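Local coordinates for protein oxidoreductase, Gfo/Idh/MocA family (Pseudomonas syringae pv. tomato, PDB 3DTY) that probably catalyses a nicotinamide nucleotide-dependent oxidation or reduction, as in other members of the Gfo/Idh/MocA family, and binds magnesium, at residues I101-A104 with A105-G109; Q124-N127 with L128-L131. All coordinates share one frame; numbering follows the deposited sequence.

Interaction 1. Residues I101-A104 with A105-G109; sequences ITKA and ALEAG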
ATOM      1  N   ILE A 101      22.286  33.865 -18.723  1.00 11.01           N
ATOM      2  CA  ILE A 101      23.364  32.905 -18.892  1.00 12.02           C
ATOM      3  C   ILE A 101      23.096  32.003 -20.094  1.00  9.71           C
ATOM      4  O   ILE A 101      23.988  31.767 -20.903  1.00 10.61           O
ATOM      5  CB  ILE A 101      23.565  32.076 -17.611  1.00 13.58           C
ATOM      6  CG1 ILE A 101      23.970  33.018 -16.470  1.00 14.10           C
ATOM      7  CG2 ILE A 101      24.622  31.009 -17.838  1.00 13.80           C
ATOM      8  CD1 ILE A 101      24.188  32.349 -15.130  1.00 17.16           C
ATOM      9  N   THR A 102      21.864  31.521 -20.230  1.00  9.97           N
ATOM     10  CA  THR A 102      21.520  30.670 -21.367  1.00  6.99           C
ATOM     11  C   THR A 102      21.736  31.435 -22.674  1.00  8.59           C
ATOM     12  O   THR A 102      22.203  30.872 -23.662  1.00  6.95           O
ATOM     13  CB  THR A 102      20.053  30.207 -21.314  1.00  6.14           C
ATOM     14  OG1 THR A 102      19.832  29.429 -20.128  1.00  7.99           O
ATOM     15  CG2 THR A 102      19.717  29.353 -22.547  1.00  6.48           C
ATOM     16  N   LYS A 103      21.390  32.720 -22.674  1.00  8.69           N
ATOM     17  CA  LYS A 103      21.557  33.550 -23.865  1.00 11.04           C
ATOM     18  C   LYS A 103      23.036  33.666 -24.234  1.00 11.29           C
ATOM     19  O   LYS A 103      23.419  33.443 -25.384  1.00 11.86           O
ATOM     20  CB  LYS A 103      20.979  34.943 -23.614  1.00 12.65           C
ATOM     21  CG  LYS A 103      20.943  35.867 -24.831  1.00 13.26           C
ATOM     22  CD  LYS A 103      20.140  37.128 -24.509  1.00 16.44           C
ATOM     23  CE  LYS A 103      20.204  38.138 -25.632  1.00 20.11           C
ATOM     24  NZ  LYS A 103      21.570  38.708 -25.777  1.00 23.33           N
ATOM     25  N   ALA A 104      23.859  34.015 -23.250  1.00 11.68           N
ATOM     26  CA  ALA A 104      25.297  34.154 -23.455  1.00 12.70           C
ATOM     27  C   ALA A 104      25.900  32.837 -23.947  1.00 13.76           C
ATOM     28  O   ALA A 104      26.710  32.817 -24.868  1.00 14.21           O
ATOM     29  CB  ALA A 104      25.973  34.589 -22.150  1.00 12.31           C
ATOM     30  N   ALA A 105      25.501  31.735 -23.326  1.00 12.96           N
ATOM     31  CA  ALA A 105      26.006  30.431 -23.723  1.00 11.48           C
ATOM     32  C   ALA A 105      25.643  30.131 -25.175  1.00 11.58           C
ATOM     33  O   ALA A 105      26.492  29.696 -25.948  1.00 11.47           O
ATOM     34  CB  ALA A 105      25.449  29.352 -22.812  1.00 10.30           C
ATOM     35  N   LEU A 106      24.383  30.348 -25.544  1.00 11.74           N
ATOM     36  CA  LEU A 106      23.955  30.087 -26.918  1.00 13.29           C
ATOM     37  C   LEU A 106      24.722  30.972 -27.906  1.00 14.53           C
ATOM     38  O   LEU A 106      25.212  30.500 -28.941  1.00 14.81           O
ATOM     39  CB  LEU A 106      22.449  30.332 -27.074  1.00 12.85           C
ATOM     40  CG  LEU A 106      21.475  29.321 -26.452  1.00 15.00           C
ATOM     41  CD1 LEU A 106      20.043  29.817 -26.621  1.00 14.07           C
ATOM     42  CD2 LEU A 106      21.646  27.952 -27.124  1.00 14.70           C
ATOM     43  N   GLU A 107      24.819  32.258 -27.585  1.00 15.52           N
ATOM     44  CA  GLU A 107      25.525  33.200 -28.446  1.00 17.71           C
ATOM     45  C   GLU A 107      26.982  32.784 -28.572  1.00 17.80           C
ATOM     46  O   GLU A 107      27.640  33.118 -29.547  1.00 18.69           O
ATOM     47  CB  GLU A 107      25.436  34.614 -27.874  1.00 19.05           C
ATOM     48  CG  GLU A 107      24.014  35.072 -27.638  1.00 22.95           C
ATOM     49  CD  GLU A 107      23.931  36.501 -27.152  1.00 24.06           C
ATOM     50  OE1 GLU A 107      24.670  36.868 -26.211  1.00 26.13           O
ATOM     51  OE2 GLU A 107      23.111  37.255 -27.710  1.00 26.09           O
ATOM     52  N   ALA A 108      27.474  32.050 -27.577  1.00 15.65           N
ATOM     53  CA  ALA A 108      28.848  31.577 -27.585  1.00 15.34           C
ATOM     54  C   ALA A 108      28.966  30.197 -28.241  1.00 15.61           C
ATOM     55  O   ALA A 108      30.009  29.550 -28.155  1.00 17.66           O
ATOM     56  CB  ALA A 108      29.390  31.537 -26.171  1.00 14.21           C
ATOM     57  N   GLY A 109      27.892  29.752 -28.891  1.00 15.58           N
ATOM     58  CA  GLY A 109      27.903  28.464 -29.566  1.00 13.73           C
ATOM     59  C   GLY A 109      27.955  27.255 -28.649  1.00 12.39           C
ATOM     60  O   GLY A 109      28.530  26.221 -28.991  1.00 12.58           O
TER
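The last two turns of helix 98-107 end in a Schellman motif, and a K103–E107 salt bridge spans one turn just before it. This helix is the crossover of the beta-alpha-beta unit formed with strands 88-92 and 111-114 in the Rossmann domain. The lysine NZ lies 2.9 Å from OE2 of E107. It meets the carboxylate from above its plane, 43° out of it. CG of K103 stands anti to the backbone N. The chain then runs extended as far as CE, and a bend at the last torsion (chi4 -68°) turns NZ back to the glutamate. This bridge lies at the more open side of the helix. On the buried side, T102 and L106 lie side by side and point the same way, with CG2 of T102 4.1 Å from CD1 of L106. T102 OG1 turns back along the helix and is hydrogen-bonded to H98 O. A105 packs on F76 of helix 72-79 and on V89 of strand 88-92. The backbone bonds A105 N to I101 O and L106 N to T102 O are regular, both 2.9 Å. The bond from A108 N to A104 O is weak, with an N-H...O angle of 129°; A108 is the first residue to leave helical geometry. G109 has positive phi and is the C-prime residue. Its N donates to L106 O at 2.8 Å.

Interaction 2. Residues Q124-N127 with L128-L131; sequences QAEN and LREL. With MG (magnesium ion), chain F.
N127 and E130 lie side by side on one face of helix 122-134 and meet through the water shell of a magnesium ion. OD1 of N127 binds the metal at 2.2 Å. Four waters and E123 complete six ligands. N127 CG is anti to its own carbonyl carbon (chi1 -68°), which carries the amide out to the ion. The other end of the amide is also used, since ND2 is hydrogen-bonded to the hydroxyl of Y99. E130 does not bind the metal directly. Its OE1 accepts a hydrogen bond of 3.1 Å from water 1, which sits 2.3 Å from the magnesium. E130 is thus a second-shell residue and would help to fix that water. The helix is the crossover between strands 111-114 and 139-141 of the Rossmann domain. Next to this site, OE1 of E126 forms a salt bridge with NH1 of R129, 3.1 Å away. The two side chains run the same way, but their carboxylate and guanidinium planes are 63° apart. The stronger partner of R129 is D365 of helix 364-382, which makes a salt bridge with NH2. E126 OE2 faces R372 of the same helix in a long, weak ion pair. The main-chain carbonyls of Q124, A125, E126 and N127 accept from the N-H groups of L128, R129, E130 and L131. The N127–L131 bond is 2.9 Å long, with an N-H...O angle of 167°.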
ATOM      1  N   GLN A 124      11.013  36.180 -23.119  1.00 11.82           N
ATOM      2  CA  GLN A 124      12.402  35.775 -22.935  1.00 11.80           C
ATOM      3  C   GLN A 124      12.545  34.355 -23.481  1.00 11.63           C
ATOM      4  O   GLN A 124      13.485  34.058 -24.213  1.00 10.54           O
ATOM      5  CB  GLN A 124      12.795  35.801 -21.451  1.00 12.22           C
ATOM      6  CG  GLN A 124      12.755  37.178 -20.820  1.00 15.04           C
ATOM      7  CD  GLN A 124      13.014  37.146 -19.325  1.00 17.95           C
ATOM      8  OE1 GLN A 124      12.642  36.194 -18.636  1.00 17.20           O
ATOM      9  NE2 GLN A 124      13.634  38.197 -18.813  1.00 18.75           N
ATOM     10  N   ALA A 125      11.599  33.485 -23.131  1.00 11.33           N
ATOM     11  CA  ALA A 125      11.630  32.101 -23.601  1.00 10.98           C
ATOM     12  C   ALA A 125      11.713  32.024 -25.128  1.00 11.29           C
ATOM     13  O   ALA A 125      12.507  31.254 -25.675  1.00 10.75           O
ATOM     14  CB  ALA A 125      10.400  31.368 -23.122  1.00 11.94           C
ATOM     15  N   GLU A 126      10.893  32.819 -25.811  1.00 12.46           N
ATOM     16  CA  GLU A 126      10.882  32.836 -27.272  1.00 14.27           C
ATOM     17  C   GLU A 126      12.210  33.349 -27.821  1.00 14.43           C
ATOM     18  O   GLU A 126      12.614  32.970 -28.922  1.00 15.46           O
ATOM     19  CB  GLU A 126       9.735  33.710 -27.790  1.00 16.32           C
ATOM     20  CG  GLU A 126       8.363  33.264 -27.321  1.00 20.90           C
ATOM     21  CD  GLU A 126       7.823  32.083 -28.096  1.00 23.72           C
ATOM     22  OE1 GLU A 126       8.616  31.369 -28.743  1.00 26.23           O
ATOM     23  OE2 GLU A 126       6.594  31.861 -28.049  1.00 26.68           O
ATOM     24  N   ASN A 127      12.886  34.209 -27.058  1.00 15.30           N
ATOM     25  CA  ASN A 127      14.185  34.741 -27.478  1.00 14.41           C
ATOM     26  C   ASN A 127      15.235  33.636 -27.459  1.00 13.52           C
ATOM     27  O   ASN A 127      16.050  33.525 -28.376  1.00 12.31           O
ATOM     28  CB  ASN A 127      14.663  35.870 -26.555  1.00 16.93           C
ATOM     29  CG  ASN A 127      13.816  37.116 -26.664  1.00 20.29           C
ATOM     30  OD1 ASN A 127      13.057  37.282 -27.615  1.00 21.13           O
ATOM     31  ND2 ASN A 127      13.955  38.014 -25.690  1.00 23.35           N
ATOM     32  N   LEU A 128      15.220  32.827 -26.403  1.00 11.80           N
ATOM     33  CA  LEU A 128      16.173  31.735 -26.272  1.00 10.13           C
ATOM     34  C   LEU A 128      15.928  30.706 -27.375  1.00  9.86           C
ATOM     35  O   LEU A 128      16.872  30.165 -27.957  1.00 10.22           O
ATOM     36  CB  LEU A 128      16.045  31.096 -24.886  1.00  8.20           C
ATOM     37  CG  LEU A 128      16.314  32.031 -23.695  1.00  8.48           C
ATOM     38  CD1 LEU A 128      16.166  31.271 -22.383  1.00  8.03           C
ATOM     39  CD2 LEU A 128      17.720  32.600 -23.809  1.00 10.13           C
ATOM     40  N   ARG A 129      14.657  30.448 -27.669  1.00 10.58           N
ATOM     41  CA  ARG A 129      14.287  29.505 -28.723  1.00 12.79           C
ATOM     42  C   ARG A 129      14.809  30.019 -30.069  1.00 13.62           C
ATOM     43  O   ARG A 129      15.341  29.250 -30.874  1.00 13.29           O
ATOM     44  CB  ARG A 129      12.764  29.348 -28.783  1.00 14.06           C
ATOM     45  CG  ARG A 129      12.270  28.577 -30.000  1.00 17.88           C
ATOM     46  CD  ARG A 129      10.753  28.618 -30.103  1.00 20.10           C
ATOM     47  NE  ARG A 129      10.139  27.506 -29.401  1.00 24.29           N
ATOM     48  CZ  ARG A 129       8.840  27.414 -29.135  1.00 25.23           C
ATOM     49  NH1 ARG A 129       8.012  28.383 -29.509  1.00 24.65           N
ATOM     50  NH2 ARG A 129       8.368  26.342 -28.510  1.00 25.13           N
ATOM     51  N   GLU A 130      14.641  31.319 -30.312  1.00 13.96           N
ATOM     52  CA  GLU A 130      15.129  31.937 -31.544  1.00 14.97           C
ATOM     53  C   GLU A 130      16.649  31.739 -31.649  1.00 13.82           C
ATOM     54  O   GLU A 130      17.162  31.290 -32.681  1.00 13.11           O
ATOM     55  CB  GLU A 130      14.806  33.438 -31.550  1.00 17.34           C
ATOM     56  CG  GLU A 130      13.392  33.806 -32.010  1.00 24.28           C
ATOM     57  CD  GLU A 130      12.926  35.176 -31.491  1.00 28.65           C
ATOM     58  OE1 GLU A 130      13.760  36.105 -31.383  1.00 29.28           O
ATOM     59  OE2 GLU A 130      11.715  35.321 -31.198  1.00 30.41           O
ATOM     60  N   LEU A 131      17.363  32.070 -30.578  1.00 10.83           N
ATOM     61  CA  LEU A 131      18.819  31.928 -30.546  1.00 11.82           C
ATOM     62  C   LEU A 131      19.254  30.475 -30.688  1.00 11.29           C
ATOM     63  O   LEU A 131      20.273  30.175 -31.320  1.00  9.95           O
ATOM     64  CB  LEU A 131      19.375  32.484 -29.241  1.00  9.99           C
ATOM     65  CG  LEU A 131      19.320  34.004 -29.095  1.00 12.80           C
ATOM     66  CD1 LEU A 131      19.649  34.370 -27.660  1.00 10.80           C
ATOM     67  CD2 LEU A 131      20.301  34.665 -30.063  1.00 12.06           C
TER
HETATM   68 MG    MG F 399      11.867  39.102 -27.963  1.00 29.99          MG
HETATM   69  O   HOH W   1      11.966  38.269 -30.092  1.00 22.55           O
HETATM   70  O   HOH W   2      10.694  37.352 -28.166  1.00 23.22           O
HETATM   71  O   HOH W   3      10.475  40.164 -28.655  1.00 15.36           O
HETATM   72  O   HOH W   4      13.446  40.164 -28.280  1.00 23.65           O

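Interactions 1 and 2 lie on successive crossover helices of the same Rossmann domain, with centres about 11 Å apart. They touch directly: CG of K103 is 3.5 Å from CD1 of L131, and L106 also packs on L131. Interaction 1 has the more buried share, with I101, T102, A105 and L106 all enclosed, while in interaction 2 only A125 and L128 are. Both carry a charged pair within one helix. The K103 chain also packs on the next helix, whereas R129 adds a salt bridge to helix 364-382. Interaction 1 contains a helix end. Interaction 2 lies in the N-terminal and middle turns of its helix and holds a metal ligand.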